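PDB 4EYZ: cellulosome-related protein module from Ruminococcus flavefaciens that resembles papain-like cysteine peptidases, which is of unconfirmed activity but probably acts as a papain-like cysteine peptidase associated with the cellulosome. Local coordinates for residues W92-A96 / T110-F116; P211-G216 / C226-A232. One frame throughout, in Å; residues are numbered along the deposited sequence.

Contact 1. Residues W92-A96 / T110-F116; sequences WHAIA and TGQYVPF
This buried contact lies in the helical domain of a papain-like fold: residues 92-96 form part of helix 89-103, which begins just after the carboxymethylated Cys87, as the central helix of papain begins at its nucleophilic cysteine. The chain returns along this helix through 110-116, as a 3-10 turn at 111-113, then extended Val114 and Pro115, with the chain turning off at Phe116 (psi -92°). CA atoms pair at 4.8 Å for Ala96-Gly111 and 5.8 Å for Trp92-Phe116. Trp92 contributes most. With chi1 t and chi2 68°, its indole reaches across so that NE1 donates to Gly111 O at 3.0 Å, with Val114 O also near the ring plane. A CB on Gly111 would clash with Trp92 CZ2. Phe116, also chi1 t, covers one indole face: its CB lies 4.0 Å from the centroid of the five-membered ring of Trp92, a CH-pi contact. The Phe116 ring is slid aside, centroids 5.0 Å apart and planes at 28°, so overlap is slight; Phe120 meets both rings. Val114, toward the helix with chi1 t, places CG1 3.6 Å from Trp92 CD1 and CG2 3.7 Å from Ile95 CG2. Ala96 closes the other end, its CB packing 3.7 Å from Gly111 CA, while Thr110 in rotamer p donates from OG1 to Ala96 O at 2.8 Å.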
loop_
_atom_site.group_PDB
_atom_site.type_symbol
_atom_site.label_atom_id
_atom_site.label_comp_id
_atom_site.label_asym_id
_atom_site.label_seq_id
_atom_site.Cartn_x
_atom_site.Cartn_y
_atom_site.Cartn_z
ATOM N N TRP A 92 -2.743 -2.356 -2.312
ATOM C CA TRP A 92 -2.881 -2.870 -3.672
ATOM C C TRP A 92 -4.251 -2.553 -4.233
ATOM O O TRP A 92 -4.376 -2.009 -5.320
ATOM C CB TRP A 92 -2.633 -4.375 -3.705
ATOM C CG TRP A 92 -2.844 -5.001 -5.032
ATOM C CD1 TRP A 92 -2.091 -4.826 -6.157
ATOM C CD2 TRP A 92 -3.863 -5.943 -5.370
ATOM N NE1 TRP A 92 -2.600 -5.580 -7.181
ATOM C CE2 TRP A 92 -3.681 -6.288 -6.727
ATOM C CE3 TRP A 92 -4.915 -6.526 -4.656
ATOM C CZ2 TRP A 92 -4.500 -7.200 -7.381
ATOM C CZ3 TRP A 92 -5.727 -7.433 -5.306
ATOM C CH2 TRP A 92 -5.518 -7.757 -6.652
ATOM N N HIS A 93 -5.286 -2.886 -3.473
ATOM C CA HIS A 93 -6.636 -2.671 -3.932
ATOM C C HIS A 93 -6.920 -1.183 -4.127
ATOM O O HIS A 93 -7.461 -0.782 -5.158
ATOM C CB HIS A 93 -7.642 -3.272 -2.961
ATOM C CG HIS A 93 -9.003 -3.366 -3.550
ATOM N ND1 HIS A 93 -9.804 -2.260 -3.741
ATOM C CD2 HIS A 93 -9.678 -4.418 -4.058
ATOM C CE1 HIS A 93 -10.915 -2.630 -4.349
ATOM N NE2 HIS A 93 -10.871 -3.939 -4.535
ATOM N N ALA A 94 -6.539 -0.361 -3.151
ATOM C CA ALA A 94 -6.800 1.073 -3.246
ATOM C C ALA A 94 -6.135 1.664 -4.482
ATOM O O ALA A 94 -6.746 2.447 -5.211
ATOM C CB ALA A 94 -6.328 1.789 -1.994
ATOM N N ILE A 95 -4.870 1.330 -4.710
ATOM C CA ILE A 95 -4.212 1.878 -5.896
ATOM C C ILE A 95 -4.899 1.367 -7.172
ATOM O O ILE A 95 -5.183 2.136 -8.089
ATOM C CB ILE A 95 -2.708 1.556 -5.932
ATOM C CG1 ILE A 95 -1.992 2.207 -4.757
ATOM C CG2 ILE A 95 -2.087 2.031 -7.242
ATOM C CD1 ILE A 95 -0.539 1.775 -4.613
ATOM N N ALA A 96 -5.161 0.067 -7.232
ATOM C CA ALA A 96 -5.788 -0.533 -8.413
ATOM C C ALA A 96 -7.160 0.074 -8.671
ATOM O O ALA A 96 -7.526 0.374 -9.817
ATOM C CB ALA A 96 -5.913 -2.029 -8.240
ATOM N N THR A 110 -6.247 -3.345 -13.926
ATOM C CA THR A 110 -5.346 -2.363 -13.336
ATOM C C THR A 110 -4.541 -2.943 -12.175
ATOM O O THR A 110 -3.428 -2.472 -11.898
ATOM C CB THR A 110 -6.079 -1.118 -12.862
ATOM O OG1 THR A 110 -7.009 -1.482 -11.841
ATOM C CG2 THR A 110 -6.806 -0.435 -14.012
ATOM N N GLY A 111 -5.082 -3.957 -11.486
ATOM C CA GLY A 111 -4.328 -4.596 -10.414
ATOM C C GLY A 111 -3.027 -5.203 -10.895
ATOM O O GLY A 111 -2.105 -5.397 -10.107
ATOM N N GLN A 112 -2.948 -5.524 -12.185
ATOM C CA GLN A 112 -1.742 -6.112 -12.751
ATOM C C GLN A 112 -0.613 -5.099 -12.860
ATOM O O GLN A 112 0.516 -5.464 -13.168
ATOM C CB GLN A 112 -2.043 -6.709 -14.111
ATOM C CG GLN A 112 -3.074 -7.827 -14.051
ATOM C CD GLN A 112 -3.411 -8.407 -15.414
ATOM O OE1 GLN A 112 -2.570 -8.472 -16.311
ATOM N NE2 GLN A 112 -4.653 -8.825 -15.576
ATOM N N TYR A 113 -0.909 -3.828 -12.604
ATOM C CA TYR A 113 0.090 -2.764 -12.731
ATOM C C TYR A 113 0.561 -2.267 -11.371
ATOM O O TYR A 113 1.291 -1.285 -11.292
ATOM C CB TYR A 113 -0.485 -1.600 -13.534
ATOM C CG TYR A 113 -1.120 -2.028 -14.834
ATOM C CD1 TYR A 113 -0.596 -3.073 -15.582
ATOM C CD2 TYR A 113 -2.254 -1.385 -15.312
ATOM C CE1 TYR A 113 -1.196 -3.460 -16.784
ATOM C CE2 TYR A 113 -2.851 -1.764 -16.493
ATOM C CZ TYR A 113 -2.313 -2.798 -17.228
ATOM O OH TYR A 113 -2.901 -3.166 -18.416
ATOM N N VAL A 114 0.153 -2.956 -10.302
ATOM C CA VAL A 114 0.403 -2.508 -8.944
ATOM C C VAL A 114 1.046 -3.653 -8.159
ATOM O O VAL A 114 0.567 -4.778 -8.207
ATOM C CB VAL A 114 -0.920 -2.113 -8.269
ATOM C CG1 VAL A 114 -0.679 -1.573 -6.858
ATOM C CG2 VAL A 114 -1.661 -1.080 -9.117
ATOM N N PRO A 115 2.125 -3.373 -7.422
ATOM C CA PRO A 115 2.755 -4.451 -6.667
ATOM C C PRO A 115 1.926 -4.865 -5.452
ATOM O O PRO A 115 1.151 -4.092 -4.870
ATOM C CB PRO A 115 4.095 -3.840 -6.225
ATOM C CG PRO A 115 3.827 -2.371 -6.182
ATOM C CD PRO A 115 2.835 -2.095 -7.270
ATOM N N PHE A 116 2.138 -6.103 -5.043
ATOM C CA PHE A 116 1.459 -6.667 -3.880
ATOM C C PHE A 116 2.411 -7.634 -3.210
ATOM O O PHE A 116 3.209 -7.220 -2.381
ATOM C CB PHE A 116 0.105 -7.261 -4.333
ATOM C CG PHE A 116 -0.777 -7.854 -3.238
ATOM C CD1 PHE A 116 -0.419 -7.907 -1.911
ATOM C CD2 PHE A 116 -2.010 -8.380 -3.604
ATOM C CE1 PHE A 116 -1.271 -8.476 -0.972
ATOM C CE2 PHE A 116 -2.863 -8.940 -2.669
ATOM C CZ PHE A 116 -2.492 -8.991 -1.355
#

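Contact 2. Residues P211-G216 / C226-A232; sequences PVKADG and CPIYGAA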
loop_
_atom_site.group_PDB
_atom_site.type_symbol
_atom_site.label_atom_id
_atom_site.label_comp_id
_atom_site.label_asym_id
_atom_site.label_seq_id
_atom_site.Cartn_x
_atom_site.Cartn_y
_atom_site.Cartn_z
ATOM N N PRO A 211 -3.061 -1.473 12.426
ATOM C CA PRO A 211 -3.173 -0.745 13.696
ATOM C C PRO A 211 -3.746 0.656 13.568
ATOM O O PRO A 211 -3.259 1.439 12.761
ATOM C CB PRO A 211 -1.726 -0.639 14.178
ATOM C CG PRO A 211 -0.948 -1.593 13.410
ATOM C CD PRO A 211 -1.682 -1.902 12.142
ATOM N N VAL A 212 -4.744 0.986 14.381
ATOM C CA VAL A 212 -5.332 2.323 14.350
ATOM C C VAL A 212 -5.127 3.080 15.658
ATOM O O VAL A 212 -5.526 4.238 15.763
ATOM C CB VAL A 212 -6.844 2.299 13.989
ATOM C CG1 VAL A 212 -7.042 1.784 12.571
ATOM C CG2 VAL A 212 -7.643 1.458 14.992
ATOM N N LYS A 213 -4.489 2.443 16.640
ATOM C CA LYS A 213 -4.392 3.026 17.984
ATOM C C LYS A 213 -2.970 3.333 18.467
ATOM O O LYS A 213 -2.744 4.353 19.106
ATOM C CB LYS A 213 -5.068 2.105 19.002
ATOM C CG LYS A 213 -5.177 2.717 20.387
ATOM C CD LYS A 213 -5.864 1.761 21.347
ATOM C CE LYS A 213 -6.163 2.411 22.687
ATOM N NZ LYS A 213 -6.900 1.484 23.605
ATOM N N ALA A 214 -2.023 2.445 18.190
ATOM C CA ALA A 214 -0.661 2.621 18.677
ATOM C C ALA A 214 0.309 1.733 17.920
ATOM O O ALA A 214 -0.079 0.685 17.401
ATOM C CB ALA A 214 -0.597 2.310 20.175
ATOM N N ASP A 215 1.572 2.152 17.867
ATOM C CA ASP A 215 2.638 1.318 17.327
ATOM C C ASP A 215 2.652 -0.019 18.060
ATOM O O ASP A 215 2.678 -0.066 19.297
ATOM C CB ASP A 215 4.008 1.979 17.517
ATOM C CG ASP A 215 4.171 3.259 16.713
ATOM O OD1 ASP A 215 4.018 3.218 15.481
ATOM O OD2 ASP A 215 4.478 4.312 17.322
ATOM N N GLY A 216 2.642 -1.103 17.299
ATOM C CA GLY A 216 2.776 -2.430 17.868
ATOM C C GLY A 216 1.498 -3.039 18.416
ATOM O O GLY A 216 1.526 -4.155 18.914
ATOM N N CYS A 226 -5.727 7.185 10.078
ATOM C CA CYS A 226 -5.248 7.268 11.453
ATOM C C CYS A 226 -3.800 7.749 11.444
ATOM O O CYS A 226 -3.207 7.917 10.387
ATOM C CB CYS A 226 -5.348 5.902 12.125
ATOM S SG CYS A 226 -4.382 4.602 11.353
ATOM N N PRO A 227 -3.214 7.971 12.621
ATOM C CA PRO A 227 -1.786 8.287 12.609
ATOM C C PRO A 227 -0.954 7.124 12.078
ATOM O O PRO A 227 -1.426 5.984 12.014
ATOM C CB PRO A 227 -1.464 8.556 14.080
ATOM C CG PRO A 227 -2.777 8.946 14.683
ATOM C CD PRO A 227 -3.798 8.120 13.961
ATOM N N ILE A 228 0.284 7.423 11.712
ATOM C CA ILE A 228 1.162 6.446 11.095
ATOM C C ILE A 228 1.730 5.550 12.199
ATOM O O ILE A 228 2.738 5.870 12.830
ATOM C CB ILE A 228 2.272 7.135 10.291
ATOM C CG1 ILE A 228 1.656 8.018 9.197
ATOM C CG2 ILE A 228 3.201 6.097 9.689
ATOM C CD1 ILE A 228 2.561 9.127 8.717
ATOM N N TYR A 229 1.032 4.450 12.468
ATOM C CA TYR A 229 1.432 3.505 13.507
ATOM C C TYR A 229 1.925 2.228 12.853
ATOM O O TYR A 229 1.239 1.652 12.006
ATOM C CB TYR A 229 0.251 3.153 14.417
ATOM C CG TYR A 229 -0.290 4.278 15.279
ATOM C CD1 TYR A 229 0.559 5.093 16.027
ATOM C CD2 TYR A 229 -1.657 4.523 15.344
ATOM C CE1 TYR A 229 0.055 6.115 16.827
ATOM C CE2 TYR A 229 -2.167 5.550 16.143
ATOM C CZ TYR A 229 -1.300 6.336 16.883
ATOM O OH TYR A 229 -1.792 7.361 17.680
ATOM N N GLY A 230 3.096 1.764 13.249
ATOM C CA GLY A 230 3.593 0.507 12.732
ATOM C C GLY A 230 2.915 -0.680 13.389
ATOM O O GLY A 230 2.367 -0.583 14.492
ATOM N N ALA A 231 2.953 -1.815 12.705
ATOM C CA ALA A 231 2.600 -3.086 13.315
ATOM C C ALA A 231 3.699 -3.522 14.280
ATOM O O ALA A 231 3.444 -4.254 15.225
ATOM C CB ALA A 231 2.400 -4.138 12.242
ATOM N N ALA A 232 4.924 -3.092 14.015
ATOM C CA ALA A 232 6.056 -3.405 14.870
ATOM C C ALA A 232 6.154 -2.386 16.004
ATOM O O ALA A 232 5.688 -1.255 15.872
ATOM C CB ALA A 232 7.337 -3.412 14.046
HETATM O O HOH W 1 -1.282 2.558 11.282
HETATM O O HOH W 2 -0.782 5.849 20.385
HETATM O O HOH W 3 5.117 4.827 13.667
HETATM O O HOH W 4 3.571 -6.327 17.172
#
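Two irregular loops pack against each other here, at the edge of the six-stranded antiparallel sheet of the papain-like fold. The loop 211-216 comes after strand 206-208. The loop 226-232 leads from the outermost strand, 225-226, to strand 235-240. Neither segment holds regular strand pairing over its length; side chains, two direct hydrogen bonds and bridging waters join them. Tyr229 has the most surface covered. The bend at Lys213-Ala214 lies over one face of its ring, with Ala214 CA 3.7 Å from the centroid of the Tyr229 ring and almost on the ring normal, a CH-pi contact, while Val212 O sits near the ring plane, 3.6 Å from Tyr229 CE2. Pro211 fills the space beside it, with CB 4.3 Å from Tyr229 CB and CG 3.6 Å from Gly230 O. At the far side of the bend, Gly230 is held at both its polar backbone atoms: its N donates to Asp215 OD1 at 2.8 Å, and its O accepts from Gly216 N at 2.9 Å. Gly216 takes a positive phi of 83°, readily adopted by a residue without a side chain, and its CA makes a CA-H...O contact with Ala231 O at 3.3 Å. Ile228 points away from 211-216 and packs on Ile171 and Cys173 of strand 170-175. Water 1 bridges Pro211 O and Tyr229 O, at 2.7 and 2.8 Å, and water 3 donates to both Asp215 OD1 and Ile228 O, each at 2.7 Å.

In the fold
The two contacts lie on opposite sides of the chain's centre, their centres 23 Å apart and their nearest atoms about 13 Å apart, and they share no element. Contact 1 belongs to the helical part of the papain-like fold and is wholly buried; contact 2 belongs to the sheet part and is only partly buried. Each has two direct hydrogen bonds, but in contact 1 side chains from both the helix and the returning loop, two aromatic rings among them, do the joining in a buried, largely apolar setting, whereas contact 2 combines the Tyr229 ring and the Asp215 carboxylate with backbone groups, with waters bridging polar atoms of the two loops.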